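Local coordinates for protein histone deacetylase complex subunit SAP18 (Mus musculus, PDB 4A6Q) that enhances SIN3-HDAC1-mediated transcriptional repression as part of the SIN3-repressing complex and serves as an auxiliary component of the splicing-dependent exon junction complex, at residues I20-T25 with W61-L66; C26-R31 with F127-Y132; G38-M43 with Y132-I137; G84-F89 with A136-N141. One frame throughout, in Å; residues are numbered along the deposited sequence. Where two conformers were deposited one is given.

Three of the four contacts in this ubiquitin-like fold involve strand 132-138 or the turn leading into it. Contact 1 lies at one end, where the loop before strand 28-35 meets the turn leading into helix 66-76. Contact 2, about 11 Å away centre to centre and touching it through Trp61 and Met62, joins the start of that strand to the turn before strand 132-138. Contacts 3 and 4 share this last strand: one lays the loop 38-43 on it, the other pairs it with strand 86-94, and their centres lie about 12 Å apart. In chain order the segments of contacts 1, 2 and 3 alternate, whereas contact 1 closes before contact 4 opens. The C-terminal strand is thus gripped by parts brought from distant points of the sequence.

Contact 1: I20-T25 with W61-L66; sequences IDREKT and WMDATL
Arg22 lies across one face of the Trp61 indole, its CG 3.7 Å from the centroid of the five-membered ring and 16° off the ring normal, a CH-pi contact over the face. Further along this extended chain, CD and NE pass close to Trp61 CE3, and the guanidinium, tilted 22° from the indole plane, carries that same CE3 against one of its own faces. The indole edge is held as well: Trp61 NE1 donates to Thr25 O at 2.9 Å, with the oxygen near the ring plane. Separately, Thr25 CG2 and Ile20 CG2 pack near CD1. The NE-NH2 edge of the guanidinium goes to Asp63, where NE and NH2 both reach the single oxygen OD1, NH2 at 2.9 Å, in a side-on salt bridge. NE meets that oxygen from its syn side and NH2 from above the carboxylate plane.

Asp63 belongs to a type I beta turn from Trp61 to Ala64, the link by which this ubiquitin-like fold passes from strand 56-60 to helix 66-76. Its CG sits between the backbone N and the carbonyl carbon (chi1 68°), on the side of the segment 20-25. There the second oxygen, Asp63 OD2, takes a bond from Ile20 N at 2.9 Å, again from above the carboxylate plane, and another from a water that also donates to Ile20 O. Ile20 makes an apolar contact too, its CD1 touching Met62 CB at 4.2 Å. Arg22 has a second charged partner in Glu68 of the helix, whose backbone N is capped by Thr65 OG1.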
# COMPACT_ATOMS: atom_id res chain seq x y z
N ILE A 20 -13.31 7.38 -6.81
CA ILE A 20 -12.96 7.47 -8.24
C ILE A 20 -14.11 6.96 -9.09
O ILE A 20 -14.77 5.99 -8.74
CB ILE A 20 -11.73 6.56 -8.51
CG1 ILE A 20 -10.50 7.02 -7.69
CG2 ILE A 20 -11.39 6.48 -10.02
CD1 ILE A 20 -9.89 8.32 -8.16
N ASP A 21 -14.38 7.62 -10.22
CA ASP A 21 -15.35 7.09 -11.19
C ASP A 21 -14.62 6.04 -12.00
O ASP A 21 -13.97 6.34 -12.99
CB ASP A 21 -15.92 8.19 -12.11
CG ASP A 21 -16.99 7.66 -13.04
OD1 ASP A 21 -17.06 6.43 -13.20
OD2 ASP A 21 -17.79 8.45 -13.59
N ARG A 22 -14.66 4.80 -11.54
CA ARG A 22 -13.86 3.73 -12.11
C ARG A 22 -14.25 3.40 -13.55
O ARG A 22 -13.43 2.98 -14.37
CB ARG A 22 -13.92 2.49 -11.19
CG ARG A 22 -13.31 2.72 -9.81
CD ARG A 22 -13.40 1.45 -8.99
NE ARG A 22 -12.54 1.56 -7.82
CZ ARG A 22 -12.18 0.53 -7.05
NH1 ARG A 22 -12.63 -0.69 -7.31
NH2 ARG A 22 -11.36 0.75 -6.03
N GLU A 23 -15.52 3.63 -13.88
CA GLU A 23 -15.96 3.39 -15.25
C GLU A 23 -15.32 4.36 -16.24
O GLU A 23 -15.17 4.02 -17.41
CB GLU A 23 -17.50 3.45 -15.36
N LYS A 24 -14.98 5.56 -15.79
CA LYS A 24 -14.40 6.57 -16.69
C LYS A 24 -12.92 6.80 -16.46
O LYS A 24 -12.36 7.72 -17.00
CB LYS A 24 -15.14 7.86 -16.49
CG LYS A 24 -16.52 7.90 -17.24
CD LYS A 24 -17.23 9.22 -16.95
CE LYS A 24 -18.41 9.44 -17.89
NZ LYS A 24 -17.96 9.63 -19.33
N THR A 25 -12.27 5.95 -15.68
CA THR A 25 -10.85 6.14 -15.37
C THR A 25 -10.12 4.86 -15.72
O THR A 25 -10.50 3.78 -15.26
CB THR A 25 -10.66 6.38 -13.87
OG1 THR A 25 -11.40 7.54 -13.48
CG2 THR A 25 -9.16 6.60 -13.50
N TRP A 61 -7.53 1.06 -8.97
CA TRP A 61 -7.70 2.51 -9.01
C TRP A 61 -7.17 3.15 -7.71
O TRP A 61 -6.83 2.45 -6.77
CB TRP A 61 -9.17 2.88 -9.21
CG TRP A 61 -9.72 2.47 -10.55
CD1 TRP A 61 -9.80 3.24 -11.70
CD2 TRP A 61 -10.25 1.19 -10.89
NE1 TRP A 61 -10.35 2.49 -12.72
CE2 TRP A 61 -10.64 1.24 -12.24
CE3 TRP A 61 -10.46 0.00 -10.16
CZ2 TRP A 61 -11.22 0.15 -12.90
CZ3 TRP A 61 -11.02 -1.07 -10.81
CH2 TRP A 61 -11.39 -1.00 -12.16
N MSE A 62 -7.06 4.48 -7.68
CA MSE A 62 -6.48 5.19 -6.53
C MSE A 62 -7.31 5.08 -5.26
O MSE A 62 -6.80 5.36 -4.18
CB MSE A 62 -6.25 6.68 -6.87
CG MSE A 62 -5.23 6.90 -7.94
SE MSE A 62 -3.50 6.41 -7.26
CE MSE A 62 -3.41 7.49 -5.66
N ASP A 63 -8.57 4.68 -5.38
CA ASP A 63 -9.42 4.45 -4.19
C ASP A 63 -9.50 2.99 -3.79
O ASP A 63 -10.38 2.61 -2.99
CB ASP A 63 -10.82 5.12 -4.36
CG ASP A 63 -11.68 4.47 -5.43
OD1 ASP A 63 -11.16 3.64 -6.23
OD2 ASP A 63 -12.89 4.80 -5.49
N ALA A 64 -8.58 2.18 -4.31
CA ALA A 64 -8.46 0.81 -3.83
C ALA A 64 -8.20 0.82 -2.30
O ALA A 64 -7.34 1.56 -1.82
CB ALA A 64 -7.33 0.10 -4.53
N THR A 65 -8.91 -0.05 -1.58
CA THR A 65 -8.73 -0.17 -0.11
C THR A 65 -7.88 -1.37 0.25
O THR A 65 -7.70 -2.30 -0.56
CB THR A 65 -10.07 -0.35 0.61
OG1 THR A 65 -10.65 -1.60 0.22
CG2 THR A 65 -11.02 0.80 0.24
N LEU A 66 -7.33 -1.34 1.46
CA LEU A 66 -6.53 -2.49 1.87
C LEU A 66 -7.33 -3.81 1.80
O LEU A 66 -6.78 -4.86 1.39
CB LEU A 66 -5.96 -2.30 3.29
CG LEU A 66 -5.07 -1.08 3.44
CD1 LEU A 66 -4.39 -1.16 4.79
CD2 LEU A 66 -4.04 -0.94 2.32
O HOH W 1 -15.06 3.93 -6.87

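Contact 2: C26-R31 with F127-Y132; sequences CPLLLR and FQIGDY
Arg31 and Asp131 are bridged by one water, which donates to Asp131 O at 2.6 Å and accepts from Arg31 N at 2.8 Å. The bridge lies just ahead of the point where the two chains begin to pair directly, Arg31 being bonded through its backbone to Leu133. Within 127-132 a type II beta turn runs from Gln128 to Asp131; it is closed by Asp131 N to Gln128 O, and Asp131 OD2 adds a bond from Gln128 N at 2.8 Å.

The rest of the contact is packing. Arg31 and Tyr132 lie side by side and point the same way, with guanidinium and ring planes 80° apart and Arg31 NH1 3.8 Å from Tyr132 CE1. A bend at chi3 (69°) turns NE out of the line of the chain, and there it forms a salt bridge with Glu55. An alanine in place of Arg31 would probably leave Glu55 without its charged mate and strip Tyr132 CE1 of its neighbours CD and NH1. Deeper in, Leu30 CD1 meets Phe127 CZ at 3.5 Å; nearer the surface, Leu28 presses both CB and CD2 on Ile129 CD1, CD2 at 3.7 Å. These apolar groups join the segment 127-132 to strand 28-35, whose parallel pairing with the C-terminal strand 132-138 at the middle of the sheet is the hallmark of the ubiquitin-like beta-grasp fold.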
# COMPACT_ATOMS: atom_id res chain seq x y z
N CYS A 26 -9.09 4.95 -16.55
CA CYS A 26 -8.32 3.76 -16.87
C CYS A 26 -7.62 3.29 -15.59
O CYS A 26 -7.07 4.09 -14.83
CB CYS A 26 -7.32 4.09 -17.97
SG CYS A 26 -8.15 4.53 -19.54
N PRO A 27 -7.65 1.97 -15.34
CA PRO A 27 -6.98 1.49 -14.13
C PRO A 27 -5.46 1.62 -14.22
O PRO A 27 -4.86 1.66 -15.32
CB PRO A 27 -7.40 0.02 -14.04
CG PRO A 27 -7.74 -0.38 -15.43
CD PRO A 27 -8.26 0.89 -16.13
N LEU A 28 -4.84 1.69 -13.05
CA LEU A 28 -3.41 1.68 -12.92
C LEU A 28 -2.94 0.24 -12.73
O LEU A 28 -3.70 -0.63 -12.28
CB LEU A 28 -2.98 2.53 -11.71
CG LEU A 28 -3.46 2.15 -10.32
CD1 LEU A 28 -2.36 1.35 -9.60
CD2 LEU A 28 -3.82 3.37 -9.50
N LEU A 29 -1.71 -0.02 -13.10
CA LEU A 29 -1.12 -1.34 -12.89
C LEU A 29 -0.33 -1.26 -11.59
O LEU A 29 0.66 -0.53 -11.48
CB LEU A 29 -0.24 -1.78 -14.09
CG LEU A 29 0.18 -3.26 -14.09
CD1 LEU A 29 0.57 -3.75 -15.49
CD2 LEU A 29 1.34 -3.49 -13.14
N LEU A 30 -0.78 -2.02 -10.59
CA LEU A 30 -0.17 -2.04 -9.26
C LEU A 30 0.72 -3.28 -9.13
O LEU A 30 0.26 -4.38 -9.37
CB LEU A 30 -1.28 -2.11 -8.23
CG LEU A 30 -0.88 -2.21 -6.75
CD1 LEU A 30 -0.17 -0.93 -6.34
CD2 LEU A 30 -2.09 -2.49 -5.87
N ARG A 31 1.98 -3.09 -8.74
CA ARG A 31 2.92 -4.20 -8.54
C ARG A 31 3.03 -4.48 -7.05
O ARG A 31 3.40 -3.59 -6.27
CB ARG A 31 4.29 -3.83 -9.13
CG ARG A 31 4.21 -3.53 -10.66
CD ARG A 31 5.57 -3.09 -11.22
NE ARG A 31 6.52 -4.20 -11.22
CZ ARG A 31 7.78 -4.10 -11.61
NH1 ARG A 31 8.28 -2.94 -12.03
NH2 ARG A 31 8.57 -5.18 -11.55
N PHE A 127 0.03 7.36 -2.35
CA PHE A 127 0.57 6.41 -3.31
C PHE A 127 0.69 7.11 -4.66
O PHE A 127 -0.19 7.90 -5.04
CB PHE A 127 -0.38 5.21 -3.43
CG PHE A 127 0.08 4.20 -4.42
CD1 PHE A 127 1.00 3.24 -4.07
CD2 PHE A 127 -0.42 4.24 -5.71
CE1 PHE A 127 1.43 2.31 -5.01
CE2 PHE A 127 -0.00 3.34 -6.64
CZ PHE A 127 0.92 2.39 -6.29
N GLN A 128 1.76 6.81 -5.38
CA GLN A 128 1.93 7.30 -6.75
C GLN A 128 2.21 6.15 -7.65
O GLN A 128 2.85 5.18 -7.28
CB GLN A 128 3.09 8.31 -6.82
CG GLN A 128 2.77 9.55 -6.04
CD GLN A 128 3.81 10.64 -6.15
OE1 GLN A 128 3.52 11.80 -5.87
NE2 GLN A 128 5.02 10.29 -6.54
N ILE A 129 1.73 6.26 -8.89
CA ILE A 129 2.05 5.26 -9.89
C ILE A 129 3.55 5.25 -9.97
O ILE A 129 4.17 6.30 -9.99
CB ILE A 129 1.45 5.64 -11.29
CG1 ILE A 129 0.10 4.96 -11.48
CG2 ILE A 129 2.37 5.26 -12.42
CD1 ILE A 129 -0.90 5.43 -10.49
N GLY A 130 4.14 4.07 -9.97
CA GLY A 130 5.59 4.02 -9.98
C GLY A 130 6.04 3.46 -8.65
O GLY A 130 7.15 2.90 -8.55
N ASP A 131 5.22 3.67 -7.62
CA ASP A 131 5.54 3.06 -6.32
C ASP A 131 5.18 1.58 -6.36
O ASP A 131 4.32 1.16 -7.13
CB ASP A 131 4.71 3.67 -5.19
CG ASP A 131 4.96 5.15 -4.96
OD1 ASP A 131 5.99 5.71 -5.44
OD2 ASP A 131 4.13 5.77 -4.24
N TYR A 132 5.77 0.81 -5.44
CA TYR A 132 5.39 -0.60 -5.24
C TYR A 132 4.64 -0.78 -3.94
O TYR A 132 4.77 0.05 -3.01
CB TYR A 132 6.62 -1.51 -5.23
CG TYR A 132 7.59 -1.24 -6.36
CD1 TYR A 132 7.18 -1.33 -7.67
CD2 TYR A 132 8.92 -0.93 -6.11
CE1 TYR A 132 8.06 -1.09 -8.73
CE2 TYR A 132 9.79 -0.69 -7.14
CZ TYR A 132 9.36 -0.79 -8.45
OH TYR A 132 10.23 -0.55 -9.51
O HOH W 2 2.95 -0.43 -8.65

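Contact 3: G38-M43 with Y132-I137; sequences GRHHRM and YLDIAI
His40 and His41 reach the carboxylate of Asp134 with differently turned rings, each presenting an edge to its own oxygen. The side chains of His40 and Asp134 pass one another pointing opposite ways, ring and carboxylate planes 48° apart, and ND1 donates to the anti lone pair of OD2 at 2.8 Å. His41 crosses the aspartate at a slant; its ND1 donates to the syn lone pair of OD1 at 2.6 Å, almost straight at 172°. The backbone N of His41 adds a bond to OD2 at 3.0 Å, so that three N-H groups grip the buried carboxylate. Asp134 CG stands anti to the backbone N (chi1 -161°), which carries CG toward the loop. An alanine in its place would probably leave these three donors without their acceptor and the His41 ring free to turn.

One face of the His40 ring rests over Ala136, whose CB is 4.1 Å from the ring centroid in a CH-pi contact. The far nitrogen, NE2, is bonded to Asn88 OD1; with partners that accept at both ends, the ring is probably protonated on both nitrogens, and the aspartate would favour the resulting charge. Where the loop begins, a water accepts from Gly38 N and donates to Ile137 O.

Asp134 and Ala136 face the loop 38-43, while Leu133, Ile135 and Ile137, alternating with them, touch helix 66-76. Strand 132-138, flanked by strands 28-35 and 86-94, is therefore packed between the helix and this loop.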
# COMPACT_ATOMS: atom_id res chain seq x y z
N GLY A 38 7.74 -12.76 8.06
CA GLY A 38 7.42 -11.91 9.19
C GLY A 38 7.86 -10.46 9.10
O GLY A 38 7.66 -9.69 10.05
N ARG A 39 8.46 -10.07 7.98
CA ARG A 39 8.87 -8.68 7.82
C ARG A 39 8.77 -8.24 6.39
O ARG A 39 8.61 -9.07 5.49
CB ARG A 39 10.29 -8.49 8.32
CG ARG A 39 11.31 -9.27 7.58
CD ARG A 39 12.45 -9.59 8.53
NE ARG A 39 11.89 -10.18 9.75
CZ ARG A 39 12.01 -11.46 10.08
NH1 ARG A 39 12.68 -12.30 9.29
NH2 ARG A 39 11.45 -11.90 11.20
N HIS A 40 8.81 -6.93 6.19
CA HIS A 40 8.85 -6.41 4.83
C HIS A 40 10.14 -6.77 4.12
O HIS A 40 11.16 -7.06 4.74
CB HIS A 40 8.60 -4.89 4.82
CG HIS A 40 7.18 -4.55 5.10
ND1 HIS A 40 6.18 -4.81 4.19
CD2 HIS A 40 6.56 -4.08 6.21
CE1 HIS A 40 5.02 -4.47 4.70
NE2 HIS A 40 5.22 -4.05 5.94
N HIS A 41 10.09 -6.76 2.80
CA HIS A 41 11.30 -6.81 2.03
C HIS A 41 12.23 -5.68 2.47
O HIS A 41 11.79 -4.59 2.83
CB HIS A 41 11.02 -6.65 0.52
CG HIS A 41 10.44 -7.87 -0.14
ND1 HIS A 41 9.12 -7.97 -0.51
CD2 HIS A 41 11.03 -9.03 -0.53
CE1 HIS A 41 8.91 -9.14 -1.09
NE2 HIS A 41 10.05 -9.81 -1.09
N ARG A 42 13.52 -5.97 2.45
CA ARG A 42 14.52 -4.95 2.75
C ARG A 42 14.73 -4.07 1.52
O ARG A 42 14.51 -4.50 0.39
CB ARG A 42 15.82 -5.62 3.14
CG ARG A 42 15.69 -6.39 4.44
CD ARG A 42 17.02 -6.98 4.85
NE ARG A 42 17.64 -7.53 3.66
CZ ARG A 42 17.27 -8.66 3.08
NH1 ARG A 42 16.33 -9.42 3.62
NH2 ARG A 42 17.87 -9.05 1.98
N MSE A 43 15.19 -2.83 1.74
CA MSE A 43 15.38 -1.92 0.60
C MSE A 43 16.52 -2.34 -0.32
O MSE A 43 16.51 -2.00 -1.52
CB MSE A 43 15.52 -0.47 1.08
CG MSE A 43 14.29 0.06 1.78
SE MSE A 43 12.84 -0.02 0.53
CE MSE A 43 12.02 -1.67 1.12
N TYR A 132 5.77 0.81 -5.44
CA TYR A 132 5.39 -0.60 -5.24
C TYR A 132 4.64 -0.78 -3.94
O TYR A 132 4.77 0.05 -3.01
CB TYR A 132 6.62 -1.51 -5.23
CG TYR A 132 7.59 -1.24 -6.36
CD1 TYR A 132 7.18 -1.33 -7.67
CD2 TYR A 132 8.92 -0.93 -6.11
CE1 TYR A 132 8.06 -1.09 -8.73
CE2 TYR A 132 9.79 -0.69 -7.14
CZ TYR A 132 9.36 -0.79 -8.45
OH TYR A 132 10.23 -0.55 -9.51
N LEU A 133 3.82 -1.83 -3.86
CA LEU A 133 3.18 -2.18 -2.59
C LEU A 133 3.81 -3.44 -2.03
O LEU A 133 4.02 -4.40 -2.76
CB LEU A 133 1.70 -2.42 -2.83
CG LEU A 133 0.79 -2.41 -1.61
CD1 LEU A 133 0.72 -1.00 -0.98
CD2 LEU A 133 -0.61 -2.84 -2.10
N ASP A 134 4.16 -3.43 -0.74
CA ASP A 134 4.80 -4.61 -0.14
C ASP A 134 3.89 -5.11 0.96
O ASP A 134 3.46 -4.32 1.81
CB ASP A 134 6.16 -4.23 0.46
CG ASP A 134 7.06 -5.42 0.67
OD1 ASP A 134 7.43 -6.07 -0.31
OD2 ASP A 134 7.46 -5.70 1.82
N ILE A 135 3.56 -6.39 0.97
CA ILE A 135 2.67 -6.92 2.00
C ILE A 135 3.36 -8.05 2.73
O ILE A 135 3.71 -9.06 2.14
CB ILE A 135 1.35 -7.45 1.39
CG1 ILE A 135 0.74 -6.41 0.45
CG2 ILE A 135 0.39 -7.88 2.51
CD1 ILE A 135 -0.51 -6.95 -0.25
N ALA A 136 3.57 -7.88 4.03
CA ALA A 136 4.15 -8.92 4.85
C ALA A 136 2.98 -9.71 5.46
O ALA A 136 2.16 -9.14 6.19
CB ALA A 136 5.01 -8.31 5.95
N ILE A 137 2.89 -10.99 5.13
CA ILE A 137 1.75 -11.81 5.57
C ILE A 137 2.25 -12.69 6.70
O ILE A 137 3.30 -13.34 6.57
CB ILE A 137 1.22 -12.66 4.42
CG1 ILE A 137 0.86 -11.77 3.23
CG2 ILE A 137 -0.03 -13.46 4.87
CD1 ILE A 137 0.45 -12.55 1.96
O HOH W 3 5.72 -11.90 6.34

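Contact 4: G84-F89 with A136-N141; sequences GTHFNF and AITPPN
His86 and Thr138 form one hydrogen-bonded pair of an antiparallel ladder, with His86 N to Thr138 O and Thr138 N to His86 O both at 2.9 Å. Asn88 and Ala136 form the next, again with two backbone bonds, and Phe87 with Ile137 is the non-hydrogen-bonded pair between them. Two CA-H...O contacts reinforce this pattern, Ile137 CA to His86 O at 3.3 Å and, past the end of the strand, Pro140 CA to Gly84 O at 3.4 Å.

Apolar packing lies on the face bearing Phe87. Phe87 and Ile137 run side by side, ring atom CD2 meeting Ile137 CG1 at 3.8 Å, while Ile137 CG2 touches Thr85 CG2 at 3.6 Å.

Water binds the opposite face: a single molecule joins His86 ND1, Thr138 OG1 and Ala136 O. Thr138 OG1 stands between its backbone N and carbonyl carbon (chi1 53°), close beside His86 CB. A second water links Gly84 O to Asn141 N beyond the ladder.

Phe87 also packs on helix 66-76, and its strand continues the sheet from the central strand 132-138 to the outermost strand 101-110, an antiparallel run of three strands in the mixed sheet of the ubiquitin-like fold.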
# COMPACT_ATOMS: atom_id res chain seq x y z
N GLY A 84 -7.72 -14.76 10.99
CA GLY A 84 -6.64 -14.28 11.82
C GLY A 84 -5.34 -13.96 11.10
O GLY A 84 -4.44 -13.40 11.72
N THR A 85 -5.22 -14.39 9.85
CA THR A 85 -4.01 -14.10 9.09
C THR A 85 -3.84 -12.59 8.99
O THR A 85 -4.80 -11.88 8.72
CB THR A 85 -4.11 -14.72 7.68
OG1 THR A 85 -4.19 -16.15 7.82
CG2 THR A 85 -2.86 -14.39 6.88
N HIS A 86 -2.62 -12.11 9.20
CA HIS A 86 -2.35 -10.68 9.29
C HIS A 86 -1.62 -10.19 8.05
O HIS A 86 -0.68 -10.82 7.58
CB HIS A 86 -1.48 -10.44 10.53
CG HIS A 86 -1.26 -9.00 10.88
ND1 HIS A 86 -0.18 -8.27 10.42
CD2 HIS A 86 -1.92 -8.19 11.74
CE1 HIS A 86 -0.23 -7.05 10.93
NE2 HIS A 86 -1.26 -6.98 11.75
N PHE A 87 -2.13 -9.11 7.48
CA PHE A 87 -1.51 -8.50 6.30
C PHE A 87 -1.00 -7.11 6.63
O PHE A 87 -1.78 -6.22 6.93
CB PHE A 87 -2.56 -8.38 5.20
CG PHE A 87 -3.14 -9.69 4.76
CD1 PHE A 87 -4.17 -10.30 5.49
CD2 PHE A 87 -2.68 -10.31 3.60
CE1 PHE A 87 -4.73 -11.51 5.06
CE2 PHE A 87 -3.23 -11.51 3.16
CZ PHE A 87 -4.25 -12.12 3.91
N ASN A 88 0.32 -6.92 6.59
CA ASN A 88 0.91 -5.64 6.92
C ASN A 88 1.37 -4.95 5.65
O ASN A 88 2.22 -5.46 4.95
CB ASN A 88 2.12 -5.85 7.83
CG ASN A 88 2.60 -4.58 8.49
OD1 ASN A 88 3.18 -3.70 7.85
ND2 ASN A 88 2.41 -4.50 9.79
N PHE A 89 0.76 -3.81 5.35
CA PHE A 89 1.04 -3.11 4.07
C PHE A 89 2.06 -1.98 4.23
O PHE A 89 1.98 -1.19 5.20
CB PHE A 89 -0.23 -2.45 3.54
CG PHE A 89 -1.25 -3.38 2.95
CD1 PHE A 89 -2.05 -4.17 3.77
CD2 PHE A 89 -1.44 -3.43 1.57
CE1 PHE A 89 -3.04 -5.01 3.21
CE2 PHE A 89 -2.44 -4.26 1.02
CZ PHE A 89 -3.21 -5.04 1.84
N ALA A 136 3.57 -7.88 4.03
CA ALA A 136 4.15 -8.92 4.85
C ALA A 136 2.98 -9.71 5.46
O ALA A 136 2.16 -9.14 6.19
CB ALA A 136 5.01 -8.31 5.95
N ILE A 137 2.89 -10.99 5.13
CA ILE A 137 1.75 -11.81 5.57
C ILE A 137 2.25 -12.69 6.70
O ILE A 137 3.30 -13.34 6.57
CB ILE A 137 1.22 -12.66 4.42
CG1 ILE A 137 0.86 -11.77 3.23
CG2 ILE A 137 -0.03 -13.46 4.87
CD1 ILE A 137 0.45 -12.55 1.96
N THR A 138 1.53 -12.70 7.82
CA THR A 138 1.93 -13.54 8.95
C THR A 138 0.74 -14.37 9.42
O THR A 138 -0.41 -14.00 9.23
CB THR A 138 2.49 -12.72 10.11
OG1 THR A 138 1.58 -11.68 10.46
CG2 THR A 138 3.85 -12.09 9.76
N PRO A 139 1.00 -15.54 10.00
CA PRO A 139 -0.10 -16.42 10.39
C PRO A 139 -0.84 -15.91 11.63
O PRO A 139 -0.38 -14.97 12.29
CB PRO A 139 0.62 -17.76 10.68
CG PRO A 139 1.99 -17.38 11.05
CD PRO A 139 2.32 -16.13 10.27
N PRO A 140 -2.00 -16.51 11.93
CA PRO A 140 -2.83 -16.10 13.07
C PRO A 140 -2.09 -16.10 14.39
O PRO A 140 -1.19 -16.94 14.62
CB PRO A 140 -3.90 -17.19 13.11
CG PRO A 140 -4.04 -17.60 11.68
CD PRO A 140 -2.67 -17.54 11.11
N ASN A 141 -2.49 -15.15 15.23
CA ASN A 141 -2.02 -15.02 16.61
C ASN A 141 -0.52 -14.90 16.77
O ASN A 141 0.05 -15.32 17.78
CB ASN A 141 -2.55 -16.17 17.46
CG ASN A 141 -4.04 -16.21 17.50
OD1 ASN A 141 -4.69 -15.24 17.89
ND2 ASN A 141 -4.61 -17.32 17.05
O HOH W 4 -4.53 -13.35 14.37
O HOH W 5 2.01 -9.34 8.99